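Local coordinates for protein acetyltransferase of GNAT family (Staphylococcus aureus subsp. aureus Mu50, PDB 3D8P) that probably transfers an acetyl group from acetyl-coenzyme A to an acceptor, as GNAT-family acetyltransferases do, at residues A[51-59]-A[99-110]; A[112-121]-A[153-162]. All coordinates share one frame; numbering follows the deposited sequence. Where two conformers were deposited one is given.

Interaction 1: residues A[51-59]-A[99-110]; sequences SGGQFWLAI and LLDKVIMTCKEQ
The first torsion of K102, -176°, swings CG away from the backbone N, and a bend at chi2 (60°) then lays the rest of the chain across W56, whose side chain leaves the strand toward the helix. The lysine crosses the indole at about a right angle. Its CG stands over the centre of the ring system, and CE packs on the six-membered ring in a CH-pi contact, 3.5 Å from W56 CH2. Beyond it, K102 NZ makes an off-centre cation-pi contact, 4.6 Å from the centroid of that ring.

The indole is held against rotation by a nearly straight hydrogen bond, W56 NE1 to Q54 OE1 (2.9 Å, 174° at the hydrogen), in the ring plane and on a lone pair of the amide oxygen. V103 CG2 meets the ring edge at W56 CD1, 3.8 Å away. Q54 extends from the strand toward the helix and meets T106 coming from the opposite direction, with Q54 OE1 3.2 Å from T106 CB. T106 OG1 bonds K102 O at 2.6 Å; it and T106 N reach that oxygen from opposite faces of its carbonyl plane. Farther along, L99 CD2 rests on A58 CB at 4.1 Å.

Helix 95-109, roughly antiparallel to strand 54-59, follows strand 78-86, consistent with the helix after the acetyl-CoA-binding loop in GNAT motif A.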
loop_
_atom_site.group_PDB
_atom_site.type_symbol
_atom_site.label_atom_id
_atom_site.label_comp_id
_atom_site.label_asym_id
_atom_site.label_seq_id
_atom_site.Cartn_x
_atom_site.Cartn_y
_atom_site.Cartn_z
ATOM N N SER A 51 -8.100 6.736 11.335
ATOM C CA SER A 51 -8.722 7.585 10.348
ATOM C C SER A 51 -9.716 6.831 9.496
ATOM O O SER A 51 -10.227 7.385 8.558
ATOM C CB SER A 51 -7.630 8.148 9.422
ATOM O OG SER A 51 -6.937 7.121 8.695
ATOM N N GLY A 52 -9.980 5.568 9.809
ATOM C CA GLY A 52 -10.909 4.772 9.011
ATOM C C GLY A 52 -10.219 4.019 7.890
ATOM O O GLY A 52 -10.887 3.506 6.990
ATOM N N GLY A 53 -8.888 3.945 7.947
ATOM C CA GLY A 53 -8.096 3.244 6.945
ATOM C C GLY A 53 -7.642 1.884 7.421
ATOM O O GLY A 53 -8.227 1.328 8.333
ATOM N N GLN A 54 -6.588 1.365 6.790
ATOM C CA GLN A 54 -6.016 0.060 7.081
ATOM C C GLN A 54 -4.501 0.088 6.943
ATOM O O GLN A 54 -3.945 0.859 6.196
ATOM C CB GLN A 54 -6.532 -0.983 6.085
ATOM C CG GLN A 54 -8.040 -1.218 6.070
ATOM C CD GLN A 54 -8.492 -1.999 4.844
ATOM O OE1 GLN A 54 -7.936 -3.032 4.530
ATOM N NE2 GLN A 54 -9.501 -1.489 4.142
ATOM N N PHE A 55 -3.832 -0.760 7.703
ATOM C CA PHE A 55 -2.424 -1.018 7.474
ATOM C C PHE A 55 -2.134 -2.440 7.955
ATOM O O PHE A 55 -2.286 -2.770 9.148
ATOM C CB PHE A 55 -1.503 0.043 8.101
ATOM C CG PHE A 55 -0.220 0.183 7.370
ATOM C CD1 PHE A 55 0.718 -0.848 7.399
ATOM C CD2 PHE A 55 0.033 1.284 6.582
ATOM C CE1 PHE A 55 1.895 -0.760 6.704
ATOM C CE2 PHE A 55 1.215 1.384 5.882
ATOM C CZ PHE A 55 2.154 0.361 5.939
ATOM N N TRP A 56 -1.755 -3.284 6.992
ATOM C CA TRP A 56 -1.511 -4.702 7.212
ATOM C C TRP A 56 -0.055 -5.042 6.939
ATOM O O TRP A 56 0.602 -4.420 6.089
ATOM C CB TRP A 56 -2.404 -5.552 6.300
ATOM C CG TRP A 56 -3.875 -5.263 6.410
ATOM C CD1 TRP A 56 -4.640 -4.553 5.514
ATOM C CD2 TRP A 56 -4.765 -5.667 7.463
ATOM N NE1 TRP A 56 -5.939 -4.487 5.951
ATOM C CE2 TRP A 56 -6.048 -5.162 7.140
ATOM C CE3 TRP A 56 -4.607 -6.414 8.640
ATOM C CZ2 TRP A 56 -7.162 -5.381 7.948
ATOM C CZ3 TRP A 56 -5.703 -6.626 9.444
ATOM C CH2 TRP A 56 -6.971 -6.098 9.100
ATOM N N LEU A 57 0.447 -6.015 7.687
ATOM C CA LEU A 57 1.802 -6.517 7.511
ATOM C C LEU A 57 1.750 -7.990 7.184
ATOM O O LEU A 57 1.028 -8.747 7.826
ATOM C CB LEU A 57 2.617 -6.358 8.799
ATOM C CG LEU A 57 2.661 -4.961 9.402
ATOM C CD1 LEU A 57 3.444 -4.980 10.689
ATOM C CD2 LEU A 57 3.249 -3.956 8.398
ATOM N N ALA A 58 2.529 -8.392 6.189
ATOM C CA ALA A 58 2.776 -9.799 5.924
ATOM C C ALA A 58 4.038 -10.093 6.719
ATOM O O ALA A 58 5.047 -9.369 6.591
ATOM C CB ALA A 58 2.984 -10.051 4.457
ATOM N N ILE A 59 3.972 -11.127 7.564
ATOM C CA ILE A 59 5.068 -11.470 8.429
ATOM C C ILE A 59 5.441 -12.950 8.286
ATOM O O ILE A 59 4.605 -13.801 7.995
ATOM C CB ILE A 59 4.748 -11.100 9.918
ATOM C CG1 ILE A 59 3.561 -11.916 10.454
ATOM C CG2 ILE A 59 4.474 -9.588 10.062
ATOM C CD1 ILE A 59 3.352 -11.812 11.984
ATOM N N LEU A 99 -1.945 -9.728 0.501
ATOM C CA LEU A 99 -2.096 -8.389 1.086
ATOM C C LEU A 99 -3.280 -7.657 0.458
ATOM O O LEU A 99 -4.156 -7.165 1.173
ATOM C CB LEU A 99 -0.813 -7.554 0.918
ATOM C CG LEU A 99 0.326 -7.931 1.873
ATOM C CD1 LEU A 99 1.621 -7.319 1.412
ATOM C CD2 LEU A 99 0.000 -7.536 3.316
ATOM N N LEU A 100 -3.324 -7.616 -0.874
ATOM C CA LEU A 100 -4.412 -6.960 -1.589
ATOM C C LEU A 100 -5.777 -7.546 -1.259
ATOM O O LEU A 100 -6.725 -6.821 -0.989
ATOM C CB LEU A 100 -4.175 -7.038 -3.097
ATOM C CG LEU A 100 -5.096 -6.238 -4.022
ATOM C CD1 LEU A 100 -5.151 -4.782 -3.579
ATOM C CD2 LEU A 100 -4.627 -6.396 -5.491
ATOM N N ASP A 101 -5.869 -8.866 -1.294
ATOM C CA ASP A 101 -7.091 -9.584 -0.923
ATOM C C ASP A 101 -7.614 -9.187 0.461
ATOM O O ASP A 101 -8.834 -9.072 0.663
ATOM C CB ASP A 101 -6.825 -11.103 -0.941
ATOM C CG ASP A 101 -6.733 -11.686 -2.365
ATOM O OD1 ASP A 101 -7.153 -11.019 -3.342
ATOM O OD2 ASP A 101 -6.261 -12.839 -2.495
ATOM N N LYS A 102 -6.688 -8.994 1.411
ATOM C CA LYS A 102 -7.034 -8.591 2.769
ATOM C C LYS A 102 -7.653 -7.217 2.762
ATOM O O LYS A 102 -8.632 -6.961 3.451
ATOM C CB LYS A 102 -5.792 -8.590 3.655
ATOM C CG LYS A 102 -6.041 -8.281 5.133
ATOM C CD LYS A 102 -6.963 -9.282 5.773
ATOM C CE LYS A 102 -6.988 -9.123 7.260
ATOM N NZ LYS A 102 -8.004 -10.000 7.881
ATOM N N VAL A 103 -7.034 -6.317 2.007
ATOM C CA VAL A 103 -7.562 -4.967 1.798
ATOM C C VAL A 103 -8.948 -5.043 1.104
ATOM O O VAL A 103 -9.903 -4.463 1.596
ATOM C CB VAL A 103 -6.538 -4.051 1.008
ATOM C CG1 VAL A 103 -7.169 -2.746 0.535
ATOM C CG2 VAL A 103 -5.307 -3.736 1.874
ATOM N N ILE A 104 -9.073 -5.783 0.003
ATOM C CA ILE A 104 -10.360 -5.850 -0.711
ATOM C C ILE A 104 -11.479 -6.378 0.196
ATOM O O ILE A 104 -12.562 -5.803 0.258
ATOM C CB ILE A 104 -10.228 -6.622 -2.042
ATOM C CG1 ILE A 104 -9.461 -5.736 -3.034
ATOM C CG2 ILE A 104 -11.616 -6.992 -2.633
ATOM C CD1 ILE A 104 -8.873 -6.492 -4.141
HETATM N N MSE A 105 -11.199 -7.436 0.942
HETATM C CA MSE A 105 -12.179 -7.993 1.879
HETATM C C MSE A 105 -12.573 -6.974 2.951
HETATM O O MSE A 105 -13.743 -6.849 3.291
HETATM C CB MSE A 105 -11.592 -9.229 2.545
HETATM C CG MSE A 105 -12.508 -9.933 3.491
HETATM SE SE MSE A 105 -11.488 -10.676 5.000
HETATM C CE MSE A 105 -10.936 -8.988 5.889
ATOM N N THR A 106 -11.591 -6.249 3.487
ATOM C CA THR A 106 -11.856 -5.255 4.530
ATOM C C THR A 106 -12.638 -4.069 3.965
ATOM O O THR A 106 -13.492 -3.507 4.641
ATOM C CB THR A 106 -10.536 -4.805 5.219
ATOM O OG1 THR A 106 -9.778 -5.967 5.591
ATOM C CG2 THR A 106 -10.794 -3.911 6.467
ATOM N N CYS A 107 -12.351 -3.690 2.726
ATOM C CA CYS A 107 -13.084 -2.624 2.061
ATOM C C CYS A 107 -14.553 -3.005 1.881
ATOM O O CYS A 107 -15.444 -2.165 2.034
ATOM C CB CYS A 107 -12.487 -2.343 0.678
ATOM S SG CYS A 107 -10.946 -1.480 0.677
ATOM N N LYS A 108 -14.810 -4.264 1.547
ATOM C CA LYS A 108 -16.183 -4.720 1.392
ATOM C C LYS A 108 -16.955 -4.621 2.707
ATOM O O LYS A 108 -18.101 -4.158 2.724
ATOM C CB LYS A 108 -16.232 -6.128 0.791
ATOM C CG LYS A 108 -15.758 -6.101 -0.673
ATOM C CD LYS A 108 -15.771 -7.471 -1.333
ATOM C CE LYS A 108 -15.363 -7.404 -2.826
ATOM N NZ LYS A 108 -15.337 -8.797 -3.396
ATOM N N GLU A 109 -16.330 -5.028 3.812
ATOM C CA GLU A 109 -16.968 -4.906 5.115
ATOM C C GLU A 109 -17.255 -3.445 5.450
ATOM O O GLU A 109 -18.252 -3.140 6.090
ATOM C CB GLU A 109 -16.084 -5.463 6.235
ATOM C CG GLU A 109 -15.804 -6.951 6.193
ATOM C CD GLU A 109 -14.673 -7.349 7.149
ATOM O OE1 GLU A 109 -14.122 -6.469 7.853
ATOM O OE2 GLU A 109 -14.317 -8.542 7.177
ATOM N N GLN A 110 -16.379 -2.544 5.026
ATOM C CA GLN A 110 -16.500 -1.139 5.393
ATOM C C GLN A 110 -17.217 -0.256 4.370
ATOM O O GLN A 110 -17.200 0.962 4.502
ATOM C CB GLN A 110 -15.121 -0.595 5.756
ATOM C CG GLN A 110 -14.608 -1.219 7.064
ATOM C CD GLN A 110 -13.174 -0.864 7.394
ATOM O OE1 GLN A 110 -12.604 0.083 6.840
ATOM N NE2 GLN A 110 -12.577 -1.630 8.314
#

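Interaction 2: residues A[112-121]-A[153-162]; sequences IDGIYLGTID and DNRFYYRNLK. With EDO (1,2-ethanediol), chain G; EDO (1,2-ethanediol), chain F.
Y158 turns the edge of its ring to one face of Y116, where Y158 CD1 stands over the ring centre, 3.5 Å from Y116 CZ; the planes are 50° apart in this edge-to-face pair. At the edge of the Y158 ring, in its plane, sits N160 OD1, which accepts a 2.7 Å bond from Y158 OH on a lone pair. The two tyrosines form a non-hydrogen-bonded pair of the antiparallel ladder between strands 114-119 and 155-160 of the GNAT sheet; I115/R159, L117/Y157 and T119/R155 are its hydrogen-bonded pairs.

On the other face of the sheet, L117 CD1 lies 3.8 Å from Y157 CD1, and the hydroxyl of Y157 is bonded to Q127 of helix 124-132. R155 forms a salt bridge from NE to E137 of strand 136-138; a second, to D121, is doubtful, as D121 has two conformers.

Two 1,2-ethanediols, probably crystallisation additives, also bond M84 of strand 78-86, where relatives bind acetyl-CoA. One donates from O1 to G118 O (2.8 Å).

Two carbonyls are doubly used. D113 O takes L161 N and K162 N from one side of its plane. At the classic beta bulge, T119 O accepts from both R155 N and N154 N, each at 3.0 Å.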
loop_
_atom_site.group_PDB
_atom_site.type_symbol
_atom_site.label_atom_id
_atom_site.label_comp_id
_atom_site.label_asym_id
_atom_site.label_seq_id
_atom_site.Cartn_x
_atom_site.Cartn_y
_atom_site.Cartn_z
ATOM N N ILE A 112 -16.610 0.413 1.150
ATOM C CA ILE A 112 -15.748 1.189 0.267
ATOM C C ILE A 112 -15.979 0.650 -1.136
ATOM O O ILE A 112 -15.898 -0.552 -1.374
ATOM C CB ILE A 112 -14.273 1.127 0.695
ATOM C CG1 ILE A 112 -14.099 1.885 2.015
ATOM C CG2 ILE A 112 -13.351 1.703 -0.381
ATOM C CD1 ILE A 112 -12.738 1.695 2.653
ATOM N N ASP A 113 -16.298 1.560 -2.047
ATOM C CA ASP A 113 -16.652 1.249 -3.422
ATOM C C ASP A 113 -15.492 1.058 -4.381
ATOM O O ASP A 113 -15.652 0.435 -5.442
ATOM C CB ASP A 113 -17.544 2.371 -3.951
ATOM C CG ASP A 113 -18.920 2.349 -3.314
ATOM O OD1 ASP A 113 -19.368 1.241 -2.980
ATOM O OD2 ASP A 113 -19.540 3.416 -3.146
ATOM N N GLY A 114 -14.323 1.558 -4.021
ATOM C CA GLY A 114 -13.211 1.498 -4.951
ATOM C C GLY A 114 -11.925 1.925 -4.334
ATOM O O GLY A 114 -11.944 2.516 -3.284
ATOM N N ILE A 115 -10.838 1.661 -5.058
ATOM C CA ILE A 115 -9.478 1.889 -4.627
ATOM C C ILE A 115 -8.691 2.561 -5.736
ATOM O O ILE A 115 -8.535 1.998 -6.836
ATOM C CB ILE A 115 -8.750 0.527 -4.283
ATOM C CG1 ILE A 115 -9.564 -0.306 -3.279
ATOM C CG2 ILE A 115 -7.320 0.788 -3.774
ATOM C CD1 ILE A 115 -8.971 -1.668 -2.948
ATOM N N TYR A 116 -8.219 3.771 -5.440
ATOM C CA TYR A 116 -7.343 4.518 -6.308
ATOM C C TYR A 116 -5.919 4.326 -5.823
ATOM O O TYR A 116 -5.696 4.024 -4.666
ATOM C CB TYR A 116 -7.673 6.022 -6.254
ATOM C CG TYR A 116 -8.937 6.423 -6.964
ATOM C CD1 TYR A 116 -8.903 6.766 -8.304
ATOM C CD2 TYR A 116 -10.160 6.498 -6.304
ATOM C CE1 TYR A 116 -10.035 7.145 -8.972
ATOM C CE2 TYR A 116 -11.321 6.874 -6.989
ATOM C CZ TYR A 116 -11.231 7.211 -8.322
ATOM O OH TYR A 116 -12.323 7.600 -9.050
ATOM N N LEU A 117 -4.946 4.519 -6.698
ATOM C CA LEU A 117 -3.555 4.576 -6.281
ATOM C C LEU A 117 -2.754 5.370 -7.290
ATOM O O LEU A 117 -3.123 5.464 -8.457
ATOM C CB LEU A 117 -2.953 3.168 -6.086
ATOM C CG LEU A 117 -2.681 2.250 -7.274
ATOM C CD1 LEU A 117 -1.317 2.493 -7.867
ATOM C CD2 LEU A 117 -2.842 0.813 -6.893
ATOM N N GLY A 118 -1.669 5.963 -6.807
ATOM C CA GLY A 118 -0.651 6.578 -7.640
ATOM C C GLY A 118 0.643 5.829 -7.335
ATOM O O GLY A 118 0.862 5.388 -6.208
ATOM N N THR A 119 1.501 5.685 -8.332
ATOM C CA THR A 119 2.786 5.029 -8.160
ATOM C C THR A 119 3.792 5.662 -9.140
ATOM O O THR A 119 3.426 6.468 -9.980
ATOM C CB THR A 119 2.639 3.486 -8.291
ATOM O OG1 THR A 119 3.856 2.853 -7.895
ATOM C CG2 THR A 119 2.239 3.057 -9.703
ATOM N N ILE A 120 5.063 5.282 -9.057
ATOM C CA ILE A 120 6.121 5.884 -9.891
ATOM C C ILE A 120 6.468 4.903 -11.006
ATOM O O ILE A 120 6.265 3.699 -10.825
ATOM C CB ILE A 120 7.386 6.185 -9.051
ATOM C CG1 ILE A 120 7.035 6.935 -7.755
ATOM C CG2 ILE A 120 8.372 7.009 -9.855
ATOM C CD1 ILE A 120 6.611 8.397 -7.974
ATOM N N ASP A 121 7.005 5.378 -12.138
ATOM C CA ASP A 121 7.269 4.472 -13.246
ATOM C C ASP A 121 8.391 3.489 -12.906
ATOM O O ASP A 121 8.495 2.438 -13.540
ATOM C CB ASP A 121 7.572 5.248 -14.537
ATOM C CG ASP A 121 6.925 4.615 -15.756
ATOM O OD1 ASP A 121 6.228 3.592 -15.569
ATOM O OD2 ASP A 121 7.090 5.140 -16.883
ATOM N N ASP A 153 4.428 10.724 -7.910
ATOM C CA ASP A 153 3.635 9.779 -8.697
ATOM C C ASP A 153 3.425 10.257 -10.115
ATOM O O ASP A 153 3.184 11.439 -10.371
ATOM C CB ASP A 153 2.273 9.592 -8.094
ATOM C CG ASP A 153 2.320 8.872 -6.810
ATOM O OD1 ASP A 153 3.280 8.093 -6.646
ATOM O OD2 ASP A 153 1.398 9.065 -5.974
ATOM N N ASN A 154 3.492 9.316 -11.031
ATOM C CA ASN A 154 3.238 9.607 -12.416
ATOM C C ASN A 154 2.345 8.586 -13.096
ATOM O O ASN A 154 2.084 8.710 -14.306
ATOM C CB ASN A 154 4.571 9.764 -13.161
ATOM C CG ASN A 154 5.595 8.694 -12.785
ATOM O OD1 ASN A 154 5.373 7.513 -13.026
ATOM N ND2 ASN A 154 6.732 9.115 -12.219
ATOM N N ARG A 155 1.910 7.556 -12.377
ATOM C CA ARG A 155 0.988 6.581 -12.957
ATOM C C ARG A 155 -0.131 6.372 -11.955
ATOM O O ARG A 155 0.125 6.218 -10.739
ATOM C CB ARG A 155 1.678 5.239 -13.278
ATOM C CG ARG A 155 2.952 5.301 -14.158
ATOM C CD ARG A 155 2.689 5.340 -15.632
ATOM N NE ARG A 155 2.038 4.122 -16.111
ATOM C CZ ARG A 155 2.624 3.074 -16.690
ATOM N NH1 ARG A 155 3.941 3.007 -16.870
ATOM N NH2 ARG A 155 1.864 2.067 -17.093
ATOM N N PHE A 156 -1.366 6.367 -12.451
ATOM C CA PHE A 156 -2.558 6.287 -11.594
ATOM C C PHE A 156 -3.456 5.152 -12.007
ATOM O O PHE A 156 -3.588 4.860 -13.178
ATOM C CB PHE A 156 -3.325 7.625 -11.602
ATOM C CG PHE A 156 -2.478 8.771 -11.186
ATOM C CD1 PHE A 156 -2.242 9.011 -9.826
ATOM C CD2 PHE A 156 -1.851 9.548 -12.135
ATOM C CE1 PHE A 156 -1.397 10.047 -9.433
ATOM C CE2 PHE A 156 -0.977 10.554 -11.761
ATOM C CZ PHE A 156 -0.783 10.825 -10.411
ATOM N N TYR A 157 -4.079 4.524 -11.031
ATOM C CA TYR A 157 -4.894 3.367 -11.269
ATOM C C TYR A 157 -6.129 3.361 -10.371
ATOM O O TYR A 157 -6.182 4.041 -9.358
ATOM C CB TYR A 157 -4.086 2.083 -11.032
ATOM C CG TYR A 157 -2.914 1.861 -11.944
ATOM C CD1 TYR A 157 -1.677 2.434 -11.664
ATOM C CD2 TYR A 157 -3.018 1.059 -13.065
ATOM C CE1 TYR A 157 -0.571 2.219 -12.494
ATOM C CE2 TYR A 157 -1.907 0.825 -13.895
ATOM C CZ TYR A 157 -0.698 1.418 -13.601
ATOM O OH TYR A 157 0.397 1.226 -14.403
ATOM N N TYR A 158 -7.120 2.578 -10.779
ATOM C CA TYR A 158 -8.360 2.424 -10.048
ATOM C C TYR A 158 -8.888 0.990 -10.192
ATOM O O TYR A 158 -8.858 0.390 -11.263
ATOM C CB TYR A 158 -9.437 3.436 -10.497
ATOM C CG TYR A 158 -10.788 3.215 -9.826
ATOM C CD1 TYR A 158 -11.057 3.719 -8.564
ATOM C CD2 TYR A 158 -11.796 2.492 -10.474
ATOM C CE1 TYR A 158 -12.306 3.490 -7.945
ATOM C CE2 TYR A 158 -13.021 2.260 -9.879
ATOM C CZ TYR A 158 -13.271 2.764 -8.603
ATOM O OH TYR A 158 -14.504 2.555 -8.025
ATOM N N ARG A 159 -9.348 0.457 -9.066
ATOM C CA ARG A 159 -10.017 -0.810 -9.023
ATOM C C ARG A 159 -11.376 -0.614 -8.399
ATOM O O ARG A 159 -11.483 -0.140 -7.272
ATOM C CB ARG A 159 -9.250 -1.834 -8.189
ATOM C CG ARG A 159 -10.020 -3.142 -8.046
ATOM C CD ARG A 159 -9.142 -4.295 -7.620
ATOM N NE ARG A 159 -9.943 -5.505 -7.453
ATOM C CZ ARG A 159 -9.476 -6.667 -7.003
ATOM N NH1 ARG A 159 -8.208 -6.812 -6.651
ATOM N NH2 ARG A 159 -10.303 -7.687 -6.864
ATOM N N ASN A 160 -12.400 -0.981 -9.147
ATOM C CA ASN A 160 -13.780 -0.944 -8.705
ATOM C C ASN A 160 -14.119 -2.176 -7.892
ATOM O O ASN A 160 -13.837 -3.303 -8.307
ATOM C CB ASN A 160 -14.727 -0.924 -9.894
ATOM C CG ASN A 160 -16.111 -0.430 -9.518
ATOM O OD1 ASN A 160 -16.267 0.715 -9.057
ATOM N ND2 ASN A 160 -17.132 -1.275 -9.742
ATOM N N LEU A 161 -14.729 -1.958 -6.732
ATOM C CA LEU A 161 -15.133 -3.061 -5.857
ATOM C C LEU A 161 -16.629 -3.316 -5.977
ATOM O O LEU A 161 -17.039 -4.459 -6.016
ATOM C CB LEU A 161 -14.767 -2.764 -4.404
ATOM C CG LEU A 161 -13.299 -2.428 -4.179
ATOM C CD1 LEU A 161 -13.076 -2.083 -2.695
ATOM C CD2 LEU A 161 -12.393 -3.563 -4.679
ATOM N N LYS A 162 -17.412 -2.232 -6.026
ATOM C CA LYS A 162 -18.878 -2.264 -6.225
ATOM C C LYS A 162 -19.278 -2.776 -7.634
ATOM O O LYS A 162 -19.890 -3.829 -7.788
ATOM C CB LYS A 162 -19.480 -0.854 -6.005
ATOM C CG LYS A 162 -18.743 0.250 -6.803
ATOM C CD LYS A 162 -19.651 1.347 -7.327
ATOM C CE LYS A 162 -18.836 2.538 -7.839
ATOM N NZ LYS A 162 -19.713 3.446 -8.682
HETATM C C1 EDO G . 0.326 2.623 -4.172
HETATM O O1 EDO G . 1.361 3.589 -4.057
HETATM C C2 EDO G . 0.543 1.475 -3.207
HETATM O O2 EDO G . 1.935 1.418 -2.945
HETATM C C1 EDO F . 5.268 0.630 -4.493
HETATM O O1 EDO F . 4.432 1.001 -3.383
HETATM C C2 EDO F . 4.439 0.059 -5.629
HETATM O O2 EDO F . 3.612 1.081 -6.217
#

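After strand 5-8 and two helices, strand 54-59 is the first piece of either contact. The chain then runs through strands 65-73 and 78-86 before helix 95-109 folds back over the sheet, so interaction 1 closes a loop whose ends are 40 residues apart. Almost at once strand 114-119 begins, and helix 124-132 and strand 136-138 follow before 155-160 returns to close interaction 2. The two contacts are therefore in series, neither nesting nor crossing. Interaction 1 ties the helix to the N-terminal side of the sheet; interaction 2 joins neighbouring strands on the C-terminal side. They meet where C107 CB packs on L161 CD1, 3.4 Å apart.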